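PDB 5D5G: mannose-specific lectin CEA chain 1 from Colocasia esculenta, which binds mannose as a bulb-type lectin of the taro tuber, agglutinates rabbit erythrocytes and is toxic to cotton aphids and other hemipteran insects. Local coordinates for residues N4-L7 with S8-L12. Sequence-based numbering, arbitrary orientation.
Sequences NYLL and SGQTL. With MG (magnesium ion), chain G.
Gln10 grips Leu7 at both ends of its backbone. The main-chain N of Gln10 donates to Leu7 O at 2.7 Å, the bond that closes a type II turn, while its side chain folds back so that Gln10 OE1 accepts from Leu7 N at 2.8 Å with an N-H...O angle of 160°. Glutamine suits the place because its chain runs out straight past CG and carries the amide back past the turn, along the flank of the Leu7 side chain. The Leu7 donor is tilted 35° from the plane of the amide carbonyl. Leu7 CB lies 3.2 Å from Gln10 OE1, and Leu7 CD1 packs near Gln10 NE2, so the leucine flanks the amide with hydrocarbon. A water 2.5 Å from Tyr5 OH makes a weak link to Gln10 NE2; the phenol also hydrogen-bonds the backbone of a neighbouring protein chain. Ring and amide planes are nearly parallel, but Gln10 OE1 sits at the ring edge. Gly9 occupies the third turn position with positive phi, where a side chain would press against the preceding carbonyl oxygen. Leu6, with CG anti to the backbone N (chi1 167°), brings CD1 against the backbone of Gln10, 3.2 Å from Gln10 O, a carbonyl buried without a polar partner. Leu6 O binds the magnesium ion at 1.9 Å, together with Ala85 O of the adjoining strand. The tight turn thus carries the chain from strand 5-7, paired with 84-88, toward 11-12, paired with 52-55: a link between two sheets of the three-sheet beta-prism II fold of bulb-type lectins.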
loop_
_atom_site.group_PDB
_atom_site.type_symbol
_atom_site.label_atom_id
_atom_site.label_comp_id
_atom_site.label_asym_id
_atom_site.label_seq_id
_atom_site.Cartn_x
_atom_site.Cartn_y
_atom_site.Cartn_z
ATOM N N ASN A 4 2.170 -8.451 -1.325
ATOM C CA ASN A 4 1.326 -8.116 -0.190
ATOM C C ASN A 4 0.275 -7.076 -0.550
ATOM O O ASN A 4 -0.507 -6.680 0.314
ATOM C CB ASN A 4 2.159 -7.599 0.980
ATOM C CG ASN A 4 3.176 -6.580 0.544
ATOM O OD1 ASN A 4 3.322 -6.319 -0.652
ATOM N ND2 ASN A 4 3.883 -5.984 1.503
ATOM N N TYR A 5 0.264 -6.617 -1.804
ATOM C CA TYR A 5 -0.791 -5.697 -2.239
ATOM C C TYR A 5 -1.566 -6.175 -3.451
ATOM O O TYR A 5 -1.117 -7.031 -4.204
ATOM C CB TYR A 5 -0.270 -4.274 -2.495
ATOM C CG TYR A 5 0.686 -4.082 -3.666
ATOM C CD1 TYR A 5 0.219 -3.942 -4.966
ATOM C CD2 TYR A 5 2.054 -3.944 -3.452
ATOM C CE1 TYR A 5 1.089 -3.737 -6.038
ATOM C CE2 TYR A 5 2.930 -3.737 -4.512
ATOM C CZ TYR A 5 2.445 -3.634 -5.798
ATOM O OH TYR A 5 3.333 -3.428 -6.841
ATOM N N LEU A 6 -2.734 -5.582 -3.632
ATOM C CA LEU A 6 -3.547 -5.801 -4.809
ATOM C C LEU A 6 -4.070 -4.440 -5.280
ATOM O O LEU A 6 -4.837 -3.792 -4.573
ATOM C CB LEU A 6 -4.711 -6.721 -4.456
ATOM C CG LEU A 6 -5.811 -6.790 -5.517
ATOM C CD1 LEU A 6 -5.295 -7.457 -6.778
ATOM C CD2 LEU A 6 -7.021 -7.515 -4.978
ATOM N N LEU A 7 -3.645 -3.991 -6.459
ATOM C CA LEU A 7 -4.092 -2.691 -6.960
ATOM C C LEU A 7 -5.452 -2.827 -7.661
ATOM O O LEU A 7 -5.724 -3.851 -8.296
ATOM C CB LEU A 7 -3.050 -2.075 -7.904
ATOM C CG LEU A 7 -1.671 -1.776 -7.311
ATOM C CD1 LEU A 7 -0.736 -1.103 -8.325
ATOM C CD2 LEU A 7 -1.825 -0.941 -6.062
ATOM N N SER A 8 -6.313 -1.816 -7.538
ATOM C CA SER A 8 -7.590 -1.855 -8.222
ATOM C C SER A 8 -7.318 -1.945 -9.710
ATOM O O SER A 8 -6.577 -1.130 -10.262
ATOM C CB SER A 8 -8.419 -0.621 -7.894
ATOM O OG SER A 8 -7.846 0.533 -8.470
ATOM N N GLY A 9 -7.885 -2.965 -10.343
ATOM C CA GLY A 9 -7.599 -3.253 -11.737
ATOM C C GLY A 9 -6.796 -4.540 -11.864
ATOM O O GLY A 9 -6.673 -5.107 -12.956
ATOM N N GLN A 10 -6.250 -4.998 -10.738
ATOM C CA GLN A 10 -5.446 -6.215 -10.692
ATOM C C GLN A 10 -6.246 -7.338 -10.062
ATOM O O GLN A 10 -7.205 -7.078 -9.336
ATOM C CB GLN A 10 -4.172 -5.991 -9.867
ATOM C CG GLN A 10 -3.151 -5.034 -10.484
ATOM C CD GLN A 10 -1.899 -4.892 -9.638
ATOM O OE1 GLN A 10 -1.933 -5.052 -8.405
ATOM N NE2 GLN A 10 -0.785 -4.584 -10.291
ATOM N N THR A 11 -5.837 -8.585 -10.299
ATOM C CA THR A 11 -6.591 -9.722 -9.774
ATOM C C THR A 11 -5.760 -10.755 -8.992
ATOM O O THR A 11 -4.658 -11.122 -9.393
ATOM C CB THR A 11 -7.357 -10.436 -10.903
ATOM O OG1 THR A 11 -7.889 -9.465 -11.817
ATOM C CG2 THR A 11 -8.485 -11.244 -10.325
ATOM N N LEU A 12 -6.294 -11.197 -7.859
ATOM C CA LEU A 12 -5.705 -12.288 -7.095
ATOM C C LEU A 12 -6.367 -13.603 -7.533
ATOM O O LEU A 12 -7.380 -14.028 -6.960
ATOM C CB LEU A 12 -5.922 -12.065 -5.601
ATOM C CG LEU A 12 -5.503 -13.214 -4.690
ATOM C CD1 LEU A 12 -3.995 -13.344 -4.659
ATOM C CD2 LEU A 12 -6.083 -13.014 -3.301
HETATM MG MG MG G . -5.352 -4.193 -2.809
HETATM O O HOH W 1 2.106 -3.384 -9.047
#